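Local coordinates for oligopeptide ABC transporter, periplasmic oligopeptide-binding protein, putative (Thermotoga maritima MSB8, PDB 5IPW) that probably binds oligopeptides outside the cytoplasmic membrane and delivers them to an ABC transporter for uptake, as a family 5 extracellular solute-binding protein, at residues N603-P609 with Q628-E632. Numbering follows the deposited sequence.
Sequences NNFRNVP and QFFIE
Three backbone hydrogen bonds join 603-609 to 628-632 as short antiparallel strands: Arg-606 N to Phe-630 O (2.7 Å), Phe-630 N to Arg-606 O (3.2 Å) and Glu-632 N to Asn-604 O (2.8 Å). Arg-606 and Phe-630 form the hydrogen-bonded pair, Phe-605 and Ile-631 the non-hydrogen-bonded one, with CA atoms 4.6 Å apart. At Asn-607 the chain turns left-handed (phi/psi 64/26), a conformation asparagine tolerates well, and two side-chain amides bond to backbone carbonyls: Asn-607 ND2 donates to Gln-628 O (2.7 Å), Gln-628 NE2 to Asn-607 O (3.0 Å) and also to Met-625 O. A water oxygen accepts from Asn-604 ND2 (3.0 Å) and donates to Glu-632 O (2.9 Å). This two-stranded antiparallel sheet ties the chain's C-terminal end to the segment following strand 599-602. The long aliphatic base of Arg-606 suits the face shared with Phe-630: Arg-606 CB lies 3.7 Å from the Phe-630 ring centroid, a CH-pi contact, while Arg-606 NH2 (3.0 Å) and NE (3.2 Å) hydrogen-bond to Asn-603 O and NH1 salt-bridges Glu-54. Opposite, t-rotamer Phe-605 packs its flat apolar ring with CD2 3.6 Å from Ile-631 CG1; its CE1 also lies 3.6 Å from Phe-629 CD2. Branched Val-608 sets CG2 over the Phe-629 ring face, 4.1 Å from its centroid.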
loop_
_atom_site.group_PDB
_atom_site.type_symbol
_atom_site.label_atom_id
_atom_site.label_comp_id
_atom_site.label_asym_id
_atom_site.label_seq_id
_atom_site.Cartn_x
_atom_site.Cartn_y
_atom_site.Cartn_z
ATOM N N ASN A 603 -8.115 6.136 -25.120
ATOM C CA ASN A 603 -7.224 7.130 -25.699
ATOM C C ASN A 603 -7.642 8.569 -25.433
ATOM O O ASN A 603 -6.804 9.468 -25.498
ATOM C CB ASN A 603 -7.095 6.911 -27.208
ATOM C CG ASN A 603 -6.387 5.621 -27.541
ATOM O OD1 ASN A 603 -5.581 5.127 -26.758
ATOM N ND2 ASN A 603 -6.692 5.062 -28.701
ATOM N N ASN A 604 -8.925 8.785 -25.145
ATOM C CA ASN A 604 -9.427 10.124 -24.840
ATOM C C ASN A 604 -9.607 10.353 -23.334
ATOM O O ASN A 604 -10.211 11.346 -22.913
ATOM C CB ASN A 604 -10.734 10.390 -25.590
ATOM C CG ASN A 604 -11.907 9.593 -25.045
ATOM O OD1 ASN A 604 -11.746 8.475 -24.537
ATOM N ND2 ASN A 604 -13.107 10.169 -25.154
ATOM N N PHE A 605 -9.078 9.422 -22.543
ATOM C CA PHE A 605 -9.120 9.496 -21.097
ATOM C C PHE A 605 -7.713 9.824 -20.608
ATOM O O PHE A 605 -6.789 9.018 -20.751
ATOM C CB PHE A 605 -9.605 8.177 -20.504
ATOM C CG PHE A 605 -10.035 8.292 -19.074
ATOM C CD1 PHE A 605 -9.109 8.204 -18.052
ATOM C CD2 PHE A 605 -11.368 8.516 -18.756
ATOM C CE1 PHE A 605 -9.504 8.323 -16.732
ATOM C CE2 PHE A 605 -11.773 8.627 -17.442
ATOM C CZ PHE A 605 -10.839 8.529 -16.425
ATOM N N ARG A 606 -7.562 11.006 -20.021
ATOM C CA ARG A 606 -6.257 11.628 -19.876
ATOM C C ARG A 606 -5.874 11.916 -18.440
ATOM O O ARG A 606 -6.663 11.683 -17.525
ATOM C CB ARG A 606 -6.239 12.906 -20.711
ATOM C CG ARG A 606 -6.157 12.628 -22.200
ATOM C CD ARG A 606 -4.778 12.096 -22.545
ATOM N NE ARG A 606 -4.831 10.929 -23.406
ATOM C CZ ARG A 606 -3.771 10.209 -23.771
ATOM N NH1 ARG A 606 -2.551 10.519 -23.347
ATOM N NH2 ARG A 606 -3.935 9.163 -24.575
ATOM N N ASN A 607 -4.646 12.413 -18.259
ATOM C CA ASN A 607 -4.050 12.688 -16.942
ATOM C C ASN A 607 -3.861 11.416 -16.117
ATOM O O ASN A 607 -3.828 11.464 -14.885
ATOM C CB ASN A 607 -4.857 13.746 -16.152
ATOM C CG ASN A 607 -4.518 15.184 -16.552
ATOM O OD1 ASN A 607 -3.526 15.455 -17.213
ATOM N ND2 ASN A 607 -5.351 16.110 -16.131
ATOM N N VAL A 608 -3.723 10.282 -16.803
ATOM C CA VAL A 608 -3.435 9.006 -16.152
ATOM C C VAL A 608 -1.945 8.729 -16.323
ATOM O O VAL A 608 -1.457 8.725 -17.448
ATOM C CB VAL A 608 -4.231 7.837 -16.773
ATOM C CG1 VAL A 608 -4.032 6.568 -15.967
ATOM C CG2 VAL A 608 -5.721 8.161 -16.839
ATOM N N PRO A 609 -1.218 8.494 -15.211
ATOM C CA PRO A 609 0.228 8.250 -15.278
ATOM C C PRO A 609 0.609 7.006 -16.070
ATOM O O PRO A 609 -0.009 5.960 -15.907
ATOM C CB PRO A 609 0.641 8.062 -13.809
ATOM C CG PRO A 609 -0.470 8.602 -13.008
ATOM C CD PRO A 609 -1.714 8.493 -13.828
ATOM N N GLN A 628 -8.003 14.482 -10.824
ATOM C CA GLN A 628 -7.558 15.277 -11.988
ATOM C C GLN A 628 -7.508 14.496 -13.300
ATOM O O GLN A 628 -6.960 14.982 -14.292
ATOM C CB GLN A 628 -6.202 15.984 -11.725
ATOM C CG GLN A 628 -5.028 15.118 -11.304
ATOM C CD GLN A 628 -4.363 14.386 -12.446
ATOM O OE1 GLN A 628 -3.854 15.001 -13.378
ATOM N NE2 GLN A 628 -4.346 13.057 -12.369
ATOM N N PHE A 629 -8.081 13.297 -13.316
ATOM C CA PHE A 629 -8.316 12.590 -14.580
ATOM C C PHE A 629 -9.347 13.377 -15.348
ATOM O O PHE A 629 -10.207 14.013 -14.745
ATOM C CB PHE A 629 -8.886 11.192 -14.359
ATOM C CG PHE A 629 -7.938 10.212 -13.717
ATOM C CD1 PHE A 629 -6.585 10.485 -13.561
ATOM C CD2 PHE A 629 -8.413 8.975 -13.317
ATOM C CE1 PHE A 629 -5.736 9.556 -12.978
ATOM C CE2 PHE A 629 -7.569 8.032 -12.755
ATOM C CZ PHE A 629 -6.230 8.327 -12.572
ATOM N N PHE A 630 -9.270 13.338 -16.672
ATOM C CA PHE A 630 -10.325 13.919 -17.496
ATOM C C PHE A 630 -10.567 13.184 -18.802
ATOM O O PHE A 630 -9.738 12.401 -19.252
ATOM C CB PHE A 630 -10.058 15.406 -17.768
ATOM C CG PHE A 630 -9.012 15.679 -18.829
ATOM C CD1 PHE A 630 -7.662 15.612 -18.527
ATOM C CD2 PHE A 630 -9.382 16.064 -20.106
ATOM C CE1 PHE A 630 -6.702 15.902 -19.484
ATOM C CE2 PHE A 630 -8.426 16.351 -21.068
ATOM C CZ PHE A 630 -7.082 16.266 -20.757
ATOM N N ILE A 631 -11.724 13.476 -19.391
ATOM C CA ILE A 631 -12.127 12.959 -20.688
ATOM C C ILE A 631 -12.095 14.101 -21.695
ATOM O O ILE A 631 -12.713 15.145 -21.478
ATOM C CB ILE A 631 -13.568 12.386 -20.628
ATOM C CG1 ILE A 631 -13.629 11.212 -19.656
ATOM C CG2 ILE A 631 -14.049 11.928 -21.999
ATOM C CD1 ILE A 631 -15.004 10.995 -19.068
ATOM N N GLU A 632 -11.412 13.889 -22.814
ATOM C CA GLU A 632 -11.332 14.916 -23.848
ATOM C C GLU A 632 -12.724 15.319 -24.316
ATOM O O GLU A 632 -13.596 14.475 -24.456
ATOM C CB GLU A 632 -10.503 14.420 -25.027
ATOM C CG GLU A 632 -9.034 14.273 -24.685
ATOM C CD GLU A 632 -8.204 13.659 -25.791
ATOM O OE1 GLU A 632 -8.774 13.073 -26.735
ATOM O OE2 GLU A 632 -6.958 13.748 -25.697
HETATM O O HOH W 1 -13.295 12.725 -26.772
#